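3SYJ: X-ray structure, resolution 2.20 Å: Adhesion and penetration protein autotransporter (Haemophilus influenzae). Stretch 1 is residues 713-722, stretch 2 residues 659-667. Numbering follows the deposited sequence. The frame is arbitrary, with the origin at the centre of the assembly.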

# COMPACT_ATOMS: atom_id res chain seq x y z
N ALA A 713 10.95 22.86 -11.57
CA ALA A 713 9.58 22.83 -12.07
C ALA A 713 8.54 23.22 -11.02
O ALA A 713 8.71 22.99 -9.82
CB ALA A 713 9.27 21.47 -12.67
N THR A 714 7.45 23.82 -11.49
CA THR A 714 6.35 24.21 -10.62
C THR A 714 5.05 23.65 -11.16
O THR A 714 4.85 23.60 -12.37
CB THR A 714 6.24 25.73 -10.53
OG1 THR A 714 7.41 26.26 -9.89
CG2 THR A 714 5.01 26.14 -9.73
N ALA A 715 4.16 23.22 -10.27
CA ALA A 715 2.82 22.81 -10.67
C ALA A 715 1.77 23.38 -9.72
O ALA A 715 1.99 23.49 -8.51
CB ALA A 715 2.71 21.31 -10.76
N ASN A 716 0.61 23.72 -10.27
CA ASN A 716 -0.43 24.39 -9.52
C ASN A 716 -1.80 23.80 -9.85
O ASN A 716 -2.30 23.96 -10.96
CB ASN A 716 -0.41 25.87 -9.88
CG ASN A 716 -0.64 26.76 -8.68
OD1 ASN A 716 -1.74 26.82 -8.11
ND2 ASN A 716 0.41 27.48 -8.29
N VAL A 717 -2.41 23.11 -8.90
CA VAL A 717 -3.78 22.63 -9.08
C VAL A 717 -4.69 23.50 -8.24
O VAL A 717 -4.57 23.53 -7.01
CB VAL A 717 -3.95 21.16 -8.68
CG1 VAL A 717 -5.42 20.77 -8.77
CG2 VAL A 717 -3.12 20.26 -9.58
N LYS A 718 -5.61 24.20 -8.89
CA LYS A 718 -6.42 25.19 -8.19
C LYS A 718 -7.85 25.24 -8.70
O LYS A 718 -8.14 24.83 -9.83
CB LYS A 718 -5.79 26.57 -8.37
CG LYS A 718 -5.88 27.08 -9.79
CD LYS A 718 -4.91 28.20 -10.07
CE LYS A 718 -5.22 28.84 -11.42
NZ LYS A 718 -4.18 29.82 -11.83
N GLY A 719 -8.74 25.75 -7.86
CA GLY A 719 -10.12 26.01 -8.26
C GLY A 719 -10.88 24.77 -8.71
O GLY A 719 -10.89 23.75 -8.02
N LEU A 720 -11.52 24.88 -9.87
CA LEU A 720 -12.39 23.83 -10.38
C LEU A 720 -11.57 22.69 -10.99
O LEU A 720 -11.56 22.49 -12.21
CB LEU A 720 -13.35 24.41 -11.41
CG LEU A 720 -14.26 25.51 -10.84
CD1 LEU A 720 -15.20 26.04 -11.90
CD2 LEU A 720 -15.03 24.97 -9.65
N ALA A 721 -10.89 21.97 -10.13
CA ALA A 721 -10.00 20.91 -10.56
C ALA A 721 -9.82 19.90 -9.44
O ALA A 721 -9.84 20.26 -8.25
CB ALA A 721 -8.65 21.48 -10.98
N LYS A 722 -9.65 18.65 -9.82
CA LYS A 722 -9.44 17.56 -8.89
C LYS A 722 -8.34 16.65 -9.42
O LYS A 722 -8.47 16.09 -10.51
CB LYS A 722 -10.74 16.78 -8.69
CG LYS A 722 -10.63 15.59 -7.77
CD LYS A 722 -11.99 14.92 -7.63
CE LYS A 722 -11.98 13.83 -6.59
NZ LYS A 722 -13.37 13.31 -6.36
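Stretch 2, residues 659-667: NATFGVVPN

Neighbouring strands in a parallel β-sheet run in the same direction, and each residue on one strand that bonds through both its N and its O reaches two different residues on the other. The pairing of residues 659-667 with residues 713-722 is a compact example. Asn659 to Phe662 form an extended strand that lies beside the strand beginning at Thr714, with N-to-C directions only 3° apart and axes 4.7 Å apart at their closest approach. The register is one to one: Asn659 pairs with Thr714, Ala660 with Ala715, Thr661 with Asn716 and Phe662 with Val717, their CA atoms 4.7 to 4.9 Å apart.

The backbone hydrogen bonds make a regular ladder. Ala660 N donates to Thr714 O at 3.1 Å, and Ala660 O accepts from Asn716 N at 2.9 Å, so this alanine bridges the residues before and after its partner Ala715. Phe662 repeats the pattern two residues on, its N donating to Asn716 O at 2.8 Å and its O accepting from Lys718 N at 2.9 Å. Between these rungs lie CA-H...O contacts, such as Ala715 CA to Ala660 O at 3.2 Å and Thr661 CA to Asn716 O at 3.4 Å.

Beyond Phe662 the strand gives way to loop, yet one more direct bond follows: Leu720 N donates to Val664 O at 3.0 Å, almost linearly. A water extends the polar contact, donating to Leu720 O at 2.8 Å and accepting a weak bond from Val664 N at 3.4 Å. Two glycines permit this close approach. A CB on Gly663 would clash with Lys718 O and Ala721 CB, while one on Gly719 would clash with Val664 O and Val665 CA; the positive phi of Gly719 also favours glycine.

Side chains alternate between the two faces of the sheet. Asn659 and Thr661 share one face with Thr714 and Asn716, all four partly exposed. Ala660 and Phe662 lie on the other with Ala715 and Val717, all buried, and there Phe662 CD2 approaches Val717 CG2 at 3.8 Å. The aromatic side chain also meets Ala721, with the two CB atoms 4.5 Å apart.

In the loop, packing is less regular. Val665 CG2 lies 3.5 Å from Lys718 CG, so the aliphatic part of the lysine packs against the valine, and Pro666 CG lies 4.1 Å from Leu720 CG. Asn667, the last residue, is exposed and out of reach. Altogether the two stretches bury 683 Å², counting both sides.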

# COMPACT_ATOMS: atom_id res chain seq x y z
N ASN A 659 6.45 24.87 -16.20
CA ASN A 659 5.31 25.00 -15.31
C ASN A 659 4.05 24.35 -15.86
O ASN A 659 3.85 24.30 -17.07
CB ASN A 659 5.06 26.48 -14.99
CG ASN A 659 4.07 26.66 -13.86
OD1 ASN A 659 2.90 26.27 -13.96
ND2 ASN A 659 4.54 27.25 -12.76
N ALA A 660 3.21 23.83 -14.97
CA ALA A 660 1.91 23.27 -15.35
C ALA A 660 0.83 23.72 -14.38
O ALA A 660 1.00 23.59 -13.17
CB ALA A 660 1.98 21.76 -15.40
N THR A 661 -0.27 24.24 -14.91
CA THR A 661 -1.35 24.78 -14.09
C THR A 661 -2.69 24.17 -14.47
O THR A 661 -3.01 24.08 -15.66
CB THR A 661 -1.42 26.31 -14.22
OG1 THR A 661 -0.15 26.87 -13.89
CG2 THR A 661 -2.51 26.88 -13.31
N PHE A 662 -3.48 23.78 -13.47
CA PHE A 662 -4.77 23.13 -13.70
C PHE A 662 -5.92 23.85 -13.00
O PHE A 662 -5.85 24.15 -11.81
CB PHE A 662 -4.75 21.68 -13.20
CG PHE A 662 -3.63 20.84 -13.74
CD1 PHE A 662 -3.85 19.91 -14.73
CD2 PHE A 662 -2.35 20.96 -13.21
CE1 PHE A 662 -2.82 19.12 -15.22
CE2 PHE A 662 -1.31 20.17 -13.69
CZ PHE A 662 -1.55 19.25 -14.69
N GLY A 663 -7.00 24.09 -13.75
CA GLY A 663 -8.22 24.62 -13.18
C GLY A 663 -8.33 26.13 -13.26
O GLY A 663 -7.32 26.84 -13.22
N VAL A 664 -9.56 26.63 -13.39
CA VAL A 664 -9.81 28.06 -13.26
C VAL A 664 -10.43 28.34 -11.90
O VAL A 664 -11.14 27.49 -11.36
CB VAL A 664 -10.75 28.59 -14.36
CG1 VAL A 664 -10.06 28.51 -15.71
CG2 VAL A 664 -12.05 27.81 -14.35
N VAL A 665 -10.17 29.52 -11.35
CA VAL A 665 -10.63 29.85 -10.00
C VAL A 665 -11.83 30.80 -10.03
O VAL A 665 -11.75 31.89 -10.60
CB VAL A 665 -9.49 30.52 -9.18
CG1 VAL A 665 -9.99 30.88 -7.79
CG2 VAL A 665 -8.27 29.60 -9.10
N PRO A 666 -12.94 30.38 -9.42
CA PRO A 666 -14.12 31.26 -9.35
C PRO A 666 -13.81 32.56 -8.61
O PRO A 666 -13.05 32.54 -7.64
CB PRO A 666 -15.13 30.43 -8.55
CG PRO A 666 -14.70 29.02 -8.76
CD PRO A 666 -13.21 29.07 -8.82
N ASN A 667 -14.39 33.67 -9.07
CA ASN A 667 -14.23 34.97 -8.42
C ASN A 667 -12.84 35.57 -8.51
O ASN A 667 -12.47 36.44 -7.72
CB ASN A 667 -14.70 34.91 -6.97
CG ASN A 667 -16.18 34.65 -6.87
OD1 ASN A 667 -16.61 33.63 -6.33
ND2 ASN A 667 -16.98 35.56 -7.42
O HOH W 1 -11.34 23.98 -14.54